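Local coordinates for protein folylpolyglutamate synthase/dihydrofolate synthase (Thermotoga maritima, PDB 1O5Z) that probably adds glutamate to dihydropteroate and to tetrahydrofolate polyglutamates in ATP-driven, magnesium-dependent ligations of folate biosynthesis, at residues A[15-20]-A[438-442]; A[197-201]-A[219-224]; A[245-250]-A[337-341]. All coordinates share one frame. Residues are numbered along the deposited sequence.

Contact 1. Residues A[15-20]-A[438-442]; sequences YLEVLR and EEWKL
Residues 15-20 are regular alpha-helix within helix 12-23; residues 438-440 form a 3-10 turn and the last two residues follow it to the C-terminus of the chain. CA atoms pair as Leu16 with Glu439 at 7.0 Å and Arg20 with Leu442 at 7.2 Å. Tyr15, chi1 t, swings its ring across so that OH donates to Glu439 OE1 at 2.6 Å; that carboxylate is also bound by Thr91 and the backbone of Phe92. Leu16 (m, t) puts CD2 4.0 Å from Leu442 CD1. One turn on, Leu19 (m, t) points at the tail, its CD1 3.4 Å from Leu442 CD1 and 3.6 Å from Glu439 CG. Arg20 lays CG 3.4 Å from Leu442 CD2, while its NH1 pairs with Glu17 OE1 at 3.0 Å; a water accepts from Arg20 NE (3.1 Å) and donates weakly to Leu442 OXT (3.3 Å). Through Leu442, set against Leu16, Leu19 and Arg20, the C-terminal tail packs on the first helix of the N-terminal, Mur-ligase-type ATPase domain.

Contact 2. Residues A[197-201]-A[219-224]; sequences KSGII and VMEDVA. With SO4 (sulfate ion), chain B.
A loop packs on a helix here, inside the P-loop-type alpha/beta domain of a Mur ligase relative: the loop leaving helix 190-197 lies against helix 214-227. Residues 197-201 run from helix 190-197 into a turn held by Ile201 N to Ser198 O at 3.1 Å; Ile201 then turns extended (phi/psi -74/127). Residues 219-224 are alpha-helical. Nearest CA pairs are Ser198 with Met220 at 5.8 Å and Ile201 with Ala224 at 6.5 Å. Ser198 points across: its OG lies 3.5 Å from Val219 CG1 and its CB 4.3 Å from Met220 CG, while OG is hydrogen-bonded back to the carbonyl of Ala194. All three apolar side-chain pairs involve Ile201 (m, t): CD1 3.8 Å from Val223 CG1 and 4.5 Å from Met220 CB, CG2 4.5 Å from Ala224 CB. Ile201 CD1 also touches the helix backbone, 3.9 Å from Met220 O. Val223, chi1 t, brings CG1 to 3.7 Å from Ser198 O. The Lys197 side chain extends to a sulfate, its NZ donating to O3 at 2.8 Å and weakly to O4 at 3.0 Å; Gly159 N binds the same ion, which probably came from the crystallisation liquor. Met220 reaches past the loop onto Ile175, Leu207, Thr209 and Met231, so the contact rests on three neighbouring parallel strands, 173-175, 207-209 and 231-233.

Contact 3. Residues A[245-250]-A[337-341]; sequences LKLHEN and KLYFN
A type II beta turn from Lys246 to Glu249, closed by Glu249 N to Lys246 O at 2.8 Å with His248 at positive phi (60/14), meets the C-terminal end of helix 326-339, joining a hairpin loop of the middle domain to the C-terminal glutamate ligase domain. The nearest CA pair is Leu247 with Tyr339, 6.5 Å apart. Tyr339 (chi1 -72°, chi2 103°) reaches across, and its OH donates to Asn250 OD1 at 2.7 Å. Asn250, chi1 m, uses the same OD1 to accept from Lys246 N at 2.9 Å. Leu245 (m, t) sets CB 4.0 Å from Tyr339 CE2 and CD1 3.9 Å from Leu338 CD1. Leu247, its chi1 off-rotamer at -99°, places CD2 3.9 Å from Tyr339 CD2 and CD1 4.1 Å from Phe340 CZ; Phe340 (chi1 m) has already left helical geometry. Gly269 N also bonds to the tyrosine oxygen. One amide oxygen thus links the tyrosine to the loop's own backbone, while leucines pack along the ring.

Contact 2 is the buried one, while contacts 1 and 3 are only partly buried and include exposed residues. No two of them share a helix or strand, and their centres lie about 35 to 38 Å apart. Contact 2 stays within the middle domain, joining elements close in sequence, and its two segments meet by van der Waals packing, without a hydrogen bond between them. Contacts 1 and 3 bridge parts far apart along the chain, and each adds to its leucine packing one tyrosine hydroxyl bonded to a side-chain oxygen, a carboxylate in contact 1 and an amide in contact 3. Contact 1, which spans almost the whole chain, also has a water bridge, weak on the carboxylate side, at the C-terminus; contact 3 ties one domain to the next.

Contact 1. Residues A[15-20]-A[438-442]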
loop_
_atom_site.group_PDB
_atom_site.type_symbol
_atom_site.label_atom_id
_atom_site.label_comp_id
_atom_site.label_asym_id
_atom_site.label_seq_id
_atom_site.Cartn_x
_atom_site.Cartn_y
_atom_site.Cartn_z
ATOM N N TYR A 15 24.140 -1.717 -2.116
ATOM C CA TYR A 15 22.673 -1.615 -2.121
ATOM C C TYR A 15 22.053 -1.602 -3.532
ATOM O O TYR A 15 21.179 -2.384 -3.831
ATOM C CB TYR A 15 22.232 -0.399 -1.339
ATOM C CG TYR A 15 20.740 -0.116 -1.463
ATOM C CD1 TYR A 15 19.807 -0.837 -0.739
ATOM C CD2 TYR A 15 20.270 0.905 -2.301
ATOM C CE1 TYR A 15 18.425 -0.550 -0.837
ATOM C CE2 TYR A 15 18.899 1.178 -2.412
ATOM C CZ TYR A 15 17.992 0.438 -1.683
ATOM O OH TYR A 15 16.660 0.729 -1.811
ATOM N N LEU A 16 22.494 -0.715 -4.409
ATOM C CA LEU A 16 22.000 -0.739 -5.799
ATOM C C LEU A 16 22.198 -2.101 -6.478
ATOM O O LEU A 16 21.296 -2.610 -7.166
ATOM C CB LEU A 16 22.651 0.346 -6.611
ATOM C CG LEU A 16 22.296 1.768 -6.207
ATOM C CD1 LEU A 16 22.942 2.693 -7.257
ATOM C CD2 LEU A 16 20.790 2.031 -6.083
ATOM N N GLU A 17 23.347 -2.707 -6.225
ATOM C CA GLU A 17 23.685 -4.036 -6.774
ATOM C C GLU A 17 22.781 -5.135 -6.200
ATOM O O GLU A 17 22.401 -6.080 -6.896
ATOM C CB GLU A 17 25.174 -4.326 -6.470
ATOM C CG GLU A 17 26.022 -4.948 -7.575
ATOM C CD GLU A 17 25.897 -4.277 -8.945
ATOM O OE1 GLU A 17 26.709 -3.344 -9.296
ATOM O OE2 GLU A 17 24.999 -4.745 -9.701
ATOM N N VAL A 18 22.407 -5.010 -4.931
ATOM C CA VAL A 18 21.355 -5.869 -4.385
ATOM C C VAL A 18 20.074 -5.716 -5.185
ATOM O O VAL A 18 19.399 -6.705 -5.465
ATOM C CB VAL A 18 20.989 -5.545 -2.915
ATOM C CG1 VAL A 18 19.732 -6.266 -2.528
ATOM C CG2 VAL A 18 22.099 -5.944 -1.993
ATOM N N LEU A 19 19.697 -4.476 -5.497
ATOM C CA LEU A 19 18.429 -4.231 -6.220
ATOM C C LEU A 19 18.519 -4.742 -7.649
ATOM O O LEU A 19 17.565 -5.263 -8.174
ATOM C CB LEU A 19 18.028 -2.755 -6.205
ATOM C CG LEU A 19 17.716 -2.085 -4.877
ATOM C CD1 LEU A 19 17.239 -0.651 -5.130
ATOM C CD2 LEU A 19 16.726 -2.884 -4.108
ATOM N N ARG A 20 19.685 -4.624 -8.267
ATOM C CA ARG A 20 19.871 -5.288 -9.556
ATOM C C ARG A 20 19.627 -6.808 -9.483
ATOM O O ARG A 20 18.967 -7.351 -10.353
ATOM C CB ARG A 20 21.228 -4.953 -10.139
ATOM C CG ARG A 20 21.339 -3.464 -10.427
ATOM C CD ARG A 20 22.514 -3.093 -11.282
ATOM N NE ARG A 20 22.758 -1.649 -11.294
ATOM C CZ ARG A 20 23.584 -1.002 -10.476
ATOM N NH1 ARG A 20 24.278 -1.646 -9.562
ATOM N NH2 ARG A 20 23.732 0.315 -10.581
ATOM N N GLU A 438 18.901 7.269 -6.809
ATOM C CA GLU A 438 19.476 6.550 -7.934
ATOM C C GLU A 438 18.717 5.285 -8.331
ATOM O O GLU A 438 19.027 4.683 -9.359
ATOM C CB GLU A 438 20.901 6.136 -7.581
ATOM C CG GLU A 438 21.963 6.763 -8.432
ATOM C CD GLU A 438 23.335 6.498 -7.868
ATOM O OE1 GLU A 438 23.569 6.947 -6.718
ATOM O OE2 GLU A 438 24.155 5.826 -8.549
ATOM N N GLU A 439 17.814 4.820 -7.476
ATOM C CA GLU A 439 16.920 3.688 -7.792
ATOM C C GLU A 439 16.114 3.969 -9.061
ATOM O O GLU A 439 15.829 3.047 -9.848
ATOM C CB GLU A 439 15.930 3.410 -6.654
ATOM C CG GLU A 439 16.535 2.875 -5.368
ATOM C CD GLU A 439 15.474 2.571 -4.291
ATOM O OE1 GLU A 439 15.763 2.795 -3.085
ATOM O OE2 GLU A 439 14.380 2.072 -4.642
ATOM N N TRP A 440 15.755 5.238 -9.255
ATOM C CA TRP A 440 15.132 5.662 -10.494
ATOM C C TRP A 440 15.998 5.408 -11.729
ATOM O O TRP A 440 15.451 5.217 -12.811
ATOM C CB TRP A 440 14.728 7.103 -10.409
ATOM C CG TRP A 440 13.705 7.281 -9.401
ATOM C CD1 TRP A 440 13.909 7.598 -8.104
ATOM C CD2 TRP A 440 12.302 7.095 -9.561
ATOM N NE1 TRP A 440 12.716 7.642 -7.432
ATOM C CE2 TRP A 440 11.704 7.335 -8.295
ATOM C CE3 TRP A 440 11.477 6.755 -10.637
ATOM C CZ2 TRP A 440 10.332 7.240 -8.066
ATOM C CZ3 TRP A 440 10.088 6.666 -10.412
ATOM C CH2 TRP A 440 9.538 6.909 -9.124
ATOM N N LYS A 441 17.320 5.355 -11.586
ATOM C CA LYS A 441 18.194 5.009 -12.722
ATOM C C LYS A 441 18.296 3.485 -13.001
ATOM O O LYS A 441 18.632 3.081 -14.108
ATOM C CB LYS A 441 19.601 5.596 -12.525
ATOM C CG LYS A 441 19.679 7.122 -12.557
ATOM C CD LYS A 441 19.748 7.673 -14.006
ATOM C CE LYS A 441 20.923 8.666 -14.220
ATOM N NZ LYS A 441 21.731 8.370 -15.472
ATOM N N LEU A 442 18.030 2.654 -11.987
ATOM C CA LEU A 442 18.052 1.172 -12.101
ATOM C C LEU A 442 17.086 0.637 -13.165
ATOM O O LEU A 442 16.034 1.239 -13.396
ATOM C CB LEU A 442 17.679 0.507 -10.760
ATOM C CG LEU A 442 18.728 0.494 -9.656
ATOM C CD1 LEU A 442 18.076 0.212 -8.323
ATOM C CD2 LEU A 442 19.773 -0.528 -9.946
ATOM O OXT LEU A 442 17.334 -0.413 -13.779
HETATM O O HOH W 1 20.565 -1.127 -13.420
#

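Contact 2. Residues A[197-201]-A[219-224]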
loop_
_atom_site.group_PDB
_atom_site.type_symbol
_atom_site.label_atom_id
_atom_site.label_comp_id
_atom_site.label_asym_id
_atom_site.label_seq_id
_atom_site.Cartn_x
_atom_site.Cartn_y
_atom_site.Cartn_z
ATOM N N LYS A 197 -8.164 -15.080 -1.320
ATOM C CA LYS A 197 -7.955 -14.232 -0.165
ATOM C C LYS A 197 -8.226 -14.914 1.186
ATOM O O LYS A 197 -7.549 -14.635 2.172
ATOM C CB LYS A 197 -8.820 -12.950 -0.282
ATOM C CG LYS A 197 -8.328 -12.082 -1.384
ATOM C CD LYS A 197 -8.599 -10.639 -1.238
ATOM C CE LYS A 197 -8.334 -9.924 -2.589
ATOM N NZ LYS A 197 -7.195 -10.424 -3.386
ATOM N N SER A 198 -9.222 -15.785 1.258
ATOM C CA SER A 198 -9.462 -16.444 2.514
ATOM C C SER A 198 -8.475 -17.562 2.822
ATOM O O SER A 198 -8.617 -18.176 3.874
ATOM C CB SER A 198 -10.926 -16.896 2.695
ATOM O OG SER A 198 -11.564 -17.084 1.485
ATOM N N GLY A 199 -7.462 -17.787 1.967
ATOM C CA GLY A 199 -6.308 -18.651 2.310
ATOM C C GLY A 199 -5.399 -18.161 3.430
ATOM O O GLY A 199 -4.555 -18.925 3.928
ATOM N N ILE A 200 -5.528 -16.879 3.809
ATOM C CA ILE A 200 -4.865 -16.322 5.009
ATOM C C ILE A 200 -5.649 -16.515 6.306
ATOM O O ILE A 200 -5.180 -16.101 7.365
ATOM C CB ILE A 200 -4.523 -14.822 4.809
ATOM C CG1 ILE A 200 -5.742 -13.903 4.991
ATOM C CG2 ILE A 200 -3.953 -14.587 3.381
ATOM C CD1 ILE A 200 -5.315 -12.415 5.176
ATOM N N ILE A 201 -6.842 -17.100 6.226
ATOM C CA ILE A 201 -7.583 -17.519 7.423
ATOM C C ILE A 201 -6.935 -18.775 8.008
ATOM O O ILE A 201 -6.765 -19.767 7.303
ATOM C CB ILE A 201 -9.075 -17.793 7.143
ATOM C CG1 ILE A 201 -9.754 -16.539 6.598
ATOM C CG2 ILE A 201 -9.766 -18.254 8.436
ATOM C CD1 ILE A 201 -11.197 -16.746 6.071
ATOM N N VAL A 219 -17.985 -17.026 1.281
ATOM C CA VAL A 219 -16.764 -17.812 1.222
ATOM C C VAL A 219 -15.996 -17.712 2.545
ATOM O O VAL A 219 -15.627 -18.724 3.145
ATOM C CB VAL A 219 -15.855 -17.359 0.044
ATOM C CG1 VAL A 219 -14.571 -18.203 -0.004
ATOM C CG2 VAL A 219 -16.606 -17.391 -1.269
ATOM N N MET A 220 -15.761 -16.480 2.984
ATOM C CA MET A 220 -15.006 -16.231 4.204
ATOM C C MET A 220 -15.700 -16.853 5.401
ATOM O O MET A 220 -15.035 -17.392 6.272
ATOM C CB MET A 220 -14.816 -14.731 4.440
ATOM C CG MET A 220 -14.046 -14.038 3.334
ATOM S SD MET A 220 -13.612 -12.317 3.637
ATOM C CE MET A 220 -15.039 -11.417 3.052
ATOM N N GLU A 221 -17.027 -16.779 5.445
ATOM C CA GLU A 221 -17.799 -17.424 6.495
ATOM C C GLU A 221 -17.532 -18.910 6.529
ATOM O O GLU A 221 -17.316 -19.476 7.595
ATOM C CB GLU A 221 -19.313 -17.208 6.284
ATOM C CG GLU A 221 -19.773 -15.807 6.674
ATOM C CD GLU A 221 -21.141 -15.436 6.089
ATOM O OE1 GLU A 221 -21.900 -16.333 5.647
ATOM O OE2 GLU A 221 -21.442 -14.230 6.052
ATOM N N ASP A 222 -17.590 -19.537 5.352
ATOM C CA ASP A 222 -17.381 -20.967 5.237
ATOM C C ASP A 222 -15.972 -21.351 5.683
ATOM O O ASP A 222 -15.807 -22.296 6.442
ATOM C CB ASP A 222 -17.683 -21.455 3.813
ATOM C CG ASP A 222 -19.164 -21.318 3.450
ATOM O OD1 ASP A 222 -19.695 -22.145 2.668
ATOM O OD2 ASP A 222 -19.898 -20.419 3.917
ATOM N N VAL A 223 -14.965 -20.607 5.244
ATOM C CA VAL A 223 -13.579 -20.903 5.670
ATOM C C VAL A 223 -13.321 -20.709 7.169
ATOM O O VAL A 223 -12.786 -21.606 7.827
ATOM C CB VAL A 223 -12.552 -20.125 4.856
ATOM C CG1 VAL A 223 -11.152 -20.453 5.336
ATOM C CG2 VAL A 223 -12.718 -20.476 3.366
ATOM N N ALA A 224 -13.738 -19.562 7.697
ATOM C CA ALA A 224 -13.630 -19.266 9.137
ATOM C C ALA A 224 -14.397 -20.265 9.999
ATOM O O ALA A 224 -13.885 -20.739 11.003
ATOM C CB ALA A 224 -14.130 -17.853 9.432
HETATM S S SO4 B . -4.769 -8.462 -4.392
HETATM O O1 SO4 B . -3.426 -7.879 -4.443
HETATM O O2 SO4 B . -5.714 -7.549 -5.025
HETATM O O3 SO4 B . -5.079 -8.676 -2.973
HETATM O O4 SO4 B . -4.815 -9.766 -5.037
#

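Contact 3. Residues A[245-250]-A[337-341]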
loop_
_atom_site.group_PDB
_atom_site.type_symbol
_atom_site.label_atom_id
_atom_site.label_comp_id
_atom_site.label_asym_id
_atom_site.label_seq_id
_atom_site.Cartn_x
_atom_site.Cartn_y
_atom_site.Cartn_z
ATOM N N LEU A 245 -15.527 15.221 7.224
ATOM C CA LEU A 245 -14.388 15.136 6.361
ATOM C C LEU A 245 -13.835 16.538 6.186
ATOM O O LEU A 245 -14.552 17.457 5.874
ATOM C CB LEU A 245 -14.837 14.599 5.023
ATOM C CG LEU A 245 -15.516 13.236 5.052
ATOM C CD1 LEU A 245 -15.819 12.871 3.626
ATOM C CD2 LEU A 245 -14.639 12.149 5.667
ATOM N N LYS A 246 -12.547 16.696 6.397
ATOM C CA LYS A 246 -11.909 17.981 6.309
ATOM C C LYS A 246 -10.479 17.633 6.078
ATOM O O LYS A 246 -9.963 16.782 6.774
ATOM C CB LYS A 246 -12.042 18.697 7.643
ATOM C CG LYS A 246 -12.067 20.223 7.543
ATOM C CD LYS A 246 -10.818 20.886 8.132
ATOM C CE LYS A 246 -11.130 21.572 9.451
ATOM N NZ LYS A 246 -9.857 21.945 10.121
ATOM N N LEU A 247 -9.851 18.277 5.109
ATOM C CA LEU A 247 -8.482 17.954 4.745
ATOM C C LEU A 247 -7.613 17.811 5.984
ATOM O O LEU A 247 -7.613 18.703 6.825
ATOM C CB LEU A 247 -7.878 19.046 3.858
ATOM C CG LEU A 247 -7.795 18.918 2.334
ATOM C CD1 LEU A 247 -6.659 19.808 1.876
ATOM C CD2 LEU A 247 -7.557 17.511 1.811
ATOM N N HIS A 248 -6.903 16.691 6.086
ATOM C CA HIS A 248 -5.999 16.355 7.225
ATOM C C HIS A 248 -6.660 16.287 8.611
ATOM O O HIS A 248 -5.987 16.275 9.627
ATOM C CB HIS A 248 -4.792 17.312 7.313
ATOM C CG HIS A 248 -4.329 17.832 5.990
ATOM N ND1 HIS A 248 -3.733 17.025 5.040
ATOM C CD2 HIS A 248 -4.377 19.079 5.457
ATOM C CE1 HIS A 248 -3.446 17.752 3.974
ATOM N NE2 HIS A 248 -3.824 19.001 4.203
ATOM N N GLU A 249 -7.973 16.244 8.660
ATOM C CA GLU A 249 -8.652 16.336 9.927
ATOM C C GLU A 249 -10.018 15.707 9.770
ATOM O O GLU A 249 -11.021 16.356 9.934
ATOM C CB GLU A 249 -8.718 17.787 10.361
ATOM C CG GLU A 249 -9.249 18.010 11.773
ATOM C CD GLU A 249 -9.065 19.457 12.249
ATOM O OE1 GLU A 249 -9.997 20.034 12.886
ATOM O OE2 GLU A 249 -7.978 20.033 11.968
ATOM N N ASN A 250 -10.020 14.414 9.453
ATOM C CA ASN A 250 -11.231 13.675 9.146
ATOM C C ASN A 250 -11.700 12.926 10.364
ATOM O O ASN A 250 -11.041 12.043 10.867
ATOM C CB ASN A 250 -10.996 12.717 7.989
ATOM C CG ASN A 250 -10.535 13.441 6.732
ATOM O OD1 ASN A 250 -11.357 14.052 6.029
ATOM N ND2 ASN A 250 -9.217 13.430 6.480
ATOM N N LYS A 337 -14.014 15.927 -5.522
ATOM C CA LYS A 337 -15.245 16.678 -5.376
ATOM C C LYS A 337 -15.603 16.904 -3.894
ATOM O O LYS A 337 -16.348 17.841 -3.537
ATOM C CB LYS A 337 -16.395 15.985 -6.132
ATOM C CG LYS A 337 -16.245 15.828 -7.674
ATOM C CD LYS A 337 -17.655 15.897 -8.372
ATOM C CE LYS A 337 -17.814 15.114 -9.730
ATOM N NZ LYS A 337 -16.746 15.385 -10.756
ATOM N N LEU A 338 -15.075 16.050 -3.031
ATOM C CA LEU A 338 -15.360 16.152 -1.613
ATOM C C LEU A 338 -14.519 17.207 -0.953
ATOM O O LEU A 338 -14.995 17.954 -0.130
ATOM C CB LEU A 338 -15.069 14.843 -0.907
ATOM C CG LEU A 338 -16.128 13.761 -0.988
ATOM C CD1 LEU A 338 -15.599 12.544 -0.277
ATOM C CD2 LEU A 338 -17.462 14.222 -0.381
ATOM N N TYR A 339 -13.258 17.251 -1.305
ATOM C CA TYR A 339 -12.314 18.030 -0.556
ATOM C C TYR A 339 -11.936 19.330 -1.247
ATOM O O TYR A 339 -11.326 20.198 -0.628
ATOM C CB TYR A 339 -11.061 17.183 -0.312
ATOM C CG TYR A 339 -11.270 16.074 0.714
ATOM C CD1 TYR A 339 -11.445 14.758 0.327
ATOM C CD2 TYR A 339 -11.279 16.345 2.075
ATOM C CE1 TYR A 339 -11.615 13.749 1.269
ATOM C CE2 TYR A 339 -11.457 15.347 3.003
ATOM C CZ TYR A 339 -11.620 14.052 2.601
ATOM O OH TYR A 339 -11.806 13.051 3.528
ATOM N N PHE A 340 -12.285 19.476 -2.525
ATOM C CA PHE A 340 -11.839 20.638 -3.326
ATOM C C PHE A 340 -12.959 21.284 -4.093
ATOM O O PHE A 340 -12.737 21.867 -5.141
ATOM C CB PHE A 340 -10.738 20.198 -4.276
ATOM C CG PHE A 340 -9.505 19.803 -3.559
ATOM C CD1 PHE A 340 -8.604 20.776 -3.132
ATOM C CD2 PHE A 340 -9.275 18.480 -3.224
ATOM C CE1 PHE A 340 -7.444 20.417 -2.435
ATOM C CE2 PHE A 340 -8.142 18.121 -2.537
ATOM C CZ PHE A 340 -7.211 19.091 -2.142
ATOM N N ASN A 341 -14.158 21.198 -3.551
ATOM C CA ASN A 341 -15.346 21.552 -4.301
ATOM C C ASN A 341 -15.279 22.944 -4.989
ATOM O O ASN A 341 -15.376 23.061 -6.245
ATOM C CB ASN A 341 -16.543 21.452 -3.399
ATOM C CG ASN A 341 -17.829 21.636 -4.148
ATOM O OD1 ASN A 341 -18.008 21.058 -5.208
ATOM N ND2 ASN A 341 -18.736 22.437 -3.603
#